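Long-range contacts in nucleotidyl transferase (Methanothermobacter thermautotrophicus, PDB 6PLJ), which probably transfers nucleotidyl groups and may take part in synthesis of the pseudomurein cell wall: residues 124-130 and 172-178; 151-157 and 204-210. All coordinates share one frame; numbering follows the deposited sequence. Where two conformers were deposited one is given.

Contact 1: residues 124-130 and 172-178; sequences DIILCAA and MPLAAGA. With EDO (1,2-ethanediol), chain B.
M172 reaches strand 125-130 with its methyl group in one of its two conformers: a chain turned about both the CB-CG and CG-SD bonds (chi2 -74°, chi3 -91°) lays CE 3.6 Å from C128 C, by the peptide joining C128 to A129. Its backbone N donates to O1 of an ethanediol, probably from the crystallisation liquor, at 3.0 Å. P173, joined by a cis peptide, sets its ring carbon CB 3.4 Å from C128 O, while the ring meets L141 and I144 of helix 138-147. With L174 the antiparallel ladder begins. It pairs with C128 through both backbone bonds, the one from C128 N to L174 O measuring 2.7 Å, and its CD1 packs 3.9 Å from C128 CB. A175 faces L127 in a non-hydrogen-bonded pair, CB 4.1 Å from L127 CD1. A176 repeats the two-bond pairing with I126; on this face L181 of helix 178-184 covers I126, C128 and A176. G177 is the N-cap of that helix, and the N of A178 bonds D124 O at 2.9 Å, approaching 52° above the carbonyl plane. Five backbone bonds therefore hold the segments together, and with apolar side chains on the paired residues, the polar groups bonded between the strands are backbone N and O.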
# COMPACT_ATOMS: atom_id res chain seq x y z
N ASP A 124 -1.68 14.80 9.54
CA ASP A 124 -2.72 14.33 10.47
C ASP A 124 -3.59 13.24 9.87
O ASP A 124 -4.33 12.56 10.61
CB ASP A 124 -3.62 15.49 10.93
CG ASP A 124 -4.29 16.20 9.78
OD1 ASP A 124 -3.67 17.09 9.19
OD2 ASP A 124 -5.45 15.87 9.45
N ILE A 125 -3.56 13.12 8.55
CA ILE A 125 -4.20 12.01 7.84
C ILE A 125 -3.11 11.28 7.10
O ILE A 125 -2.25 11.91 6.47
CB ILE A 125 -5.24 12.52 6.83
CG1 ILE A 125 -6.39 13.22 7.55
CG2 ILE A 125 -5.80 11.38 5.97
CD1 ILE A 125 -7.29 12.31 8.36
N ILE A 126 -3.14 9.95 7.18
CA ILE A 126 -2.18 9.12 6.49
C ILE A 126 -2.89 8.28 5.44
O ILE A 126 -3.83 7.58 5.76
CB ILE A 126 -1.44 8.16 7.44
CG1 ILE A 126 -0.86 8.88 8.68
CG2 ILE A 126 -0.33 7.43 6.70
CD1 ILE A 126 0.15 9.95 8.38
N LEU A 127 -2.39 8.32 4.21
CA LEU A 127 -2.79 7.37 3.17
C LEU A 127 -1.76 6.25 3.15
O LEU A 127 -0.60 6.50 2.81
CB LEU A 127 -2.85 8.09 1.82
CG LEU A 127 -3.11 7.19 0.60
CD1 LEU A 127 -4.50 6.58 0.68
CD2 LEU A 127 -2.90 7.98 -0.68
N CYS A 128 -2.17 5.04 3.53
CA CYS A 128 -1.28 3.88 3.61
C CYS A 128 -1.47 3.06 2.35
O CYS A 128 -2.60 2.67 2.03
CB CYS A 128 -1.63 3.01 4.81
SG CYS A 128 -1.29 3.83 6.39
N ALA A 129 -0.38 2.79 1.64
CA ALA A 129 -0.42 2.03 0.39
C ALA A 129 0.63 0.94 0.40
O ALA A 129 1.70 1.09 0.99
CB ALA A 129 -0.20 2.94 -0.80
N ALA A 130 0.29 -0.16 -0.26
CA ALA A 130 1.22 -1.28 -0.42
C ALA A 130 2.06 -1.07 -1.66
O ALA A 130 1.54 -0.83 -2.74
CB ALA A 130 0.43 -2.57 -0.55
N MET A 172 -5.55 -2.97 1.87
CA MET A 172 -4.91 -1.75 1.39
C MET A 172 -5.44 -1.36 0.02
O MET A 172 -6.03 -2.18 -0.69
CB MET A 172 -3.41 -1.96 1.27
CG MET A 172 -2.74 -2.46 2.52
SD MET A 172 -2.66 -1.10 3.68
CE MET A 172 -1.06 -0.45 3.22
N PRO A 173 -5.26 -0.09 -0.37
CA PRO A 173 -4.83 1.07 0.42
C PRO A 173 -5.94 1.51 1.39
O PRO A 173 -7.11 1.18 1.20
CB PRO A 173 -4.61 2.14 -0.63
CG PRO A 173 -5.54 1.76 -1.72
CD PRO A 173 -5.52 0.28 -1.77
N LEU A 174 -5.55 2.24 2.42
CA LEU A 174 -6.51 2.80 3.37
C LEU A 174 -6.01 4.16 3.77
O LEU A 174 -4.84 4.50 3.53
CB LEU A 174 -6.68 1.88 4.60
CG LEU A 174 -5.45 1.61 5.47
CD1 LEU A 174 -5.13 2.76 6.41
CD2 LEU A 174 -5.60 0.32 6.26
N ALA A 175 -6.88 4.95 4.36
CA ALA A 175 -6.46 6.23 4.93
C ALA A 175 -7.12 6.37 6.29
O ALA A 175 -8.24 5.92 6.50
CB ALA A 175 -6.81 7.38 4.02
N ALA A 176 -6.41 7.02 7.20
CA ALA A 176 -6.93 7.20 8.55
C ALA A 176 -6.20 8.34 9.22
O ALA A 176 -5.12 8.72 8.81
CB ALA A 176 -6.73 5.92 9.36
N GLY A 177 -6.80 8.82 10.30
CA GLY A 177 -6.09 9.75 11.18
C GLY A 177 -4.80 9.17 11.70
O GLY A 177 -4.73 7.99 12.05
N ALA A 178 -3.75 9.99 11.75
CA ALA A 178 -2.46 9.56 12.23
C ALA A 178 -2.54 9.10 13.70
O ALA A 178 -1.96 8.09 14.04
CB ALA A 178 -1.41 10.66 12.07
C1 EDO B . -5.75 -5.55 -1.17
O1 EDO B . -5.18 -5.42 0.15
C2 EDO B . -7.02 -6.38 -1.09
O2 EDO B . -6.66 -7.69 -0.66

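Contact 2: residues 151-157 and 204-210; sequences STVSILA and VRLYGVE
V153, I155 and L206 make the tight part of this contact. L206 CD1 lies 3.7 Å from V153 CG1 and equally close to I155 CG2, so one methyl bridges two successive side chains on the same sheet face. A first torsion of -179° swings L206 CG to the side opposite its own N, and the branch reaches strand 152-157. V153 CG2 continues the apolar row to V204 CG1 at 3.8 Å. On the reverse face the Y207 ring leads away from strand 152-157 to stack on H147 and meet W163 edge-to-face. Solvent enters at the start of the strands, where a water accepts from R205 N at 3.0 Å and the R205 side chain turns outward. Between these extremes the backbone ladder alternates along the strands, from V153 N to R205 O at 3.0 Å through Y207 N to V153 O at 2.7 Å, with the bond from I155 N to Y207 O bent to 141°, and ends with A157 N to V209 O at 2.9 Å. Helix 192-201 covers the face of V153, I155 and L206 and helix 138-147 that of S154, L156 and V209, a three-layer alpha/beta sandwich consistent with a MobA-like nucleotidyltransferase domain.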
# COMPACT_ATOMS: atom_id res chain seq x y z
N SER A 151 -11.54 10.05 13.20
CA SER A 151 -12.16 8.82 13.71
C SER A 151 -12.75 7.91 12.63
O SER A 151 -13.45 6.97 12.96
CB SER A 151 -13.23 9.21 14.73
OG SER A 151 -12.63 9.92 15.79
N THR A 152 -12.51 8.21 11.36
CA THR A 152 -13.00 7.36 10.27
C THR A 152 -11.84 6.83 9.47
O THR A 152 -10.95 7.60 9.06
CB THR A 152 -13.93 8.15 9.34
OG1 THR A 152 -14.99 8.71 10.13
CG2 THR A 152 -14.53 7.26 8.26
N VAL A 153 -11.86 5.53 9.24
CA VAL A 153 -10.90 4.86 8.38
C VAL A 153 -11.60 4.64 7.06
O VAL A 153 -12.77 4.20 7.03
CB VAL A 153 -10.42 3.53 8.98
CG1 VAL A 153 -9.42 2.85 8.06
CG2 VAL A 153 -9.78 3.76 10.36
N SER A 154 -10.92 4.96 5.97
CA SER A 154 -11.45 4.73 4.63
C SER A 154 -10.55 3.71 3.97
O SER A 154 -9.37 3.63 4.28
CB SER A 154 -11.47 6.03 3.84
OG SER A 154 -10.16 6.54 3.72
N ILE A 155 -11.11 2.91 3.09
CA ILE A 155 -10.38 1.77 2.54
C ILE A 155 -10.91 1.38 1.18
O ILE A 155 -12.09 1.62 0.89
CB ILE A 155 -10.49 0.59 3.53
CG1 ILE A 155 -9.55 -0.55 3.15
CG2 ILE A 155 -11.94 0.11 3.67
CD1 ILE A 155 -9.32 -1.49 4.30
N LEU A 156 -10.03 0.82 0.35
CA LEU A 156 -10.45 0.28 -0.94
C LEU A 156 -11.33 -0.94 -0.69
O LEU A 156 -10.91 -1.91 -0.09
CB LEU A 156 -9.24 -0.09 -1.80
CG LEU A 156 -9.55 -0.56 -3.23
CD1 LEU A 156 -10.22 0.54 -4.02
CD2 LEU A 156 -8.27 -1.03 -3.92
N ALA A 157 -12.57 -0.86 -1.15
CA ALA A 157 -13.58 -1.89 -0.90
C ALA A 157 -13.46 -2.99 -1.94
O ALA A 157 -12.96 -2.78 -3.05
CB ALA A 157 -14.96 -1.27 -0.95
N VAL A 204 -14.94 1.37 15.44
CA VAL A 204 -14.31 2.33 14.55
C VAL A 204 -15.10 2.31 13.25
O VAL A 204 -15.40 1.23 12.74
CB VAL A 204 -12.84 1.96 14.23
CG1 VAL A 204 -12.25 2.91 13.18
CG2 VAL A 204 -11.99 1.94 15.49
N ARG A 205 -15.41 3.49 12.73
CA ARG A 205 -16.19 3.62 11.50
C ARG A 205 -15.23 3.30 10.35
O ARG A 205 -14.16 3.90 10.27
CB ARG A 205 -16.80 5.02 11.31
CG ARG A 205 -17.31 5.78 12.54
CD ARG A 205 -18.00 4.94 13.61
NE ARG A 205 -19.23 4.30 13.16
CZ ARG A 205 -19.99 3.54 13.95
NH1 ARG A 205 -19.64 3.34 15.21
NH2 ARG A 205 -21.10 2.99 13.47
N LEU A 206 -15.60 2.35 9.51
CA LEU A 206 -14.79 1.94 8.36
C LEU A 206 -15.60 2.20 7.10
O LEU A 206 -16.66 1.59 6.92
CB LEU A 206 -14.42 0.46 8.48
CG LEU A 206 -13.54 -0.13 7.38
CD1 LEU A 206 -12.19 0.57 7.34
CD2 LEU A 206 -13.37 -1.63 7.59
N TYR A 207 -15.14 3.13 6.26
CA TYR A 207 -15.85 3.47 5.01
C TYR A 207 -15.17 2.84 3.80
O TYR A 207 -14.00 3.14 3.50
CB TYR A 207 -15.97 4.98 4.80
CG TYR A 207 -16.87 5.33 3.64
CD1 TYR A 207 -18.25 5.32 3.79
CD2 TYR A 207 -16.35 5.61 2.38
CE1 TYR A 207 -19.08 5.61 2.73
CE2 TYR A 207 -17.17 5.90 1.31
CZ TYR A 207 -18.55 5.90 1.50
OH TYR A 207 -19.39 6.20 0.46
N GLY A 208 -15.90 1.98 3.09
CA GLY A 208 -15.40 1.36 1.88
C GLY A 208 -15.61 2.22 0.65
O GLY A 208 -16.71 2.74 0.41
N VAL A 209 -14.55 2.37 -0.14
CA VAL A 209 -14.58 3.11 -1.38
C VAL A 209 -14.46 2.13 -2.54
O VAL A 209 -13.48 1.39 -2.65
CB VAL A 209 -13.44 4.14 -1.41
CG1 VAL A 209 -13.27 4.72 -2.80
CG2 VAL A 209 -13.71 5.22 -0.36
N GLU A 210 -15.47 2.11 -3.41
CA GLU A 210 -15.45 1.18 -4.54
C GLU A 210 -14.25 1.45 -5.45
O GLU A 210 -13.98 2.59 -5.81
CB GLU A 210 -16.76 1.26 -5.35
CG GLU A 210 -16.75 0.29 -6.53
CD GLU A 210 -18.06 0.17 -7.28
OE1 GLU A 210 -19.04 0.83 -6.91
OE2 GLU A 210 -18.08 -0.58 -8.27
O HOH W 1 -14.52 5.54 14.66

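Overall arrangement
Contacts 1 and 2 have centres about 10 Å apart and occupy four consecutive strands of one mixed sheet, in the spatial order 125-130, 174-177, 152-157, 205-210. Along the chain their segments alternate, 124-130, 151-157, 172-178 and 204-210, so the two pairings interlock. Strand 174-177 runs antiparallel to its neighbours on both sides and joins the contacts directly: A175 N to S154 O is a probable hydrogen bond of 2.8 Å, and L156 N to P173 O another of 3.1 Å. Helix 138-147 touches side chains of both contacts on one face, and helix 178-184 does so on the other. The sheet thus continues from the parallel strands 25-31 and 125-130 into its later half as a single alpha/beta domain.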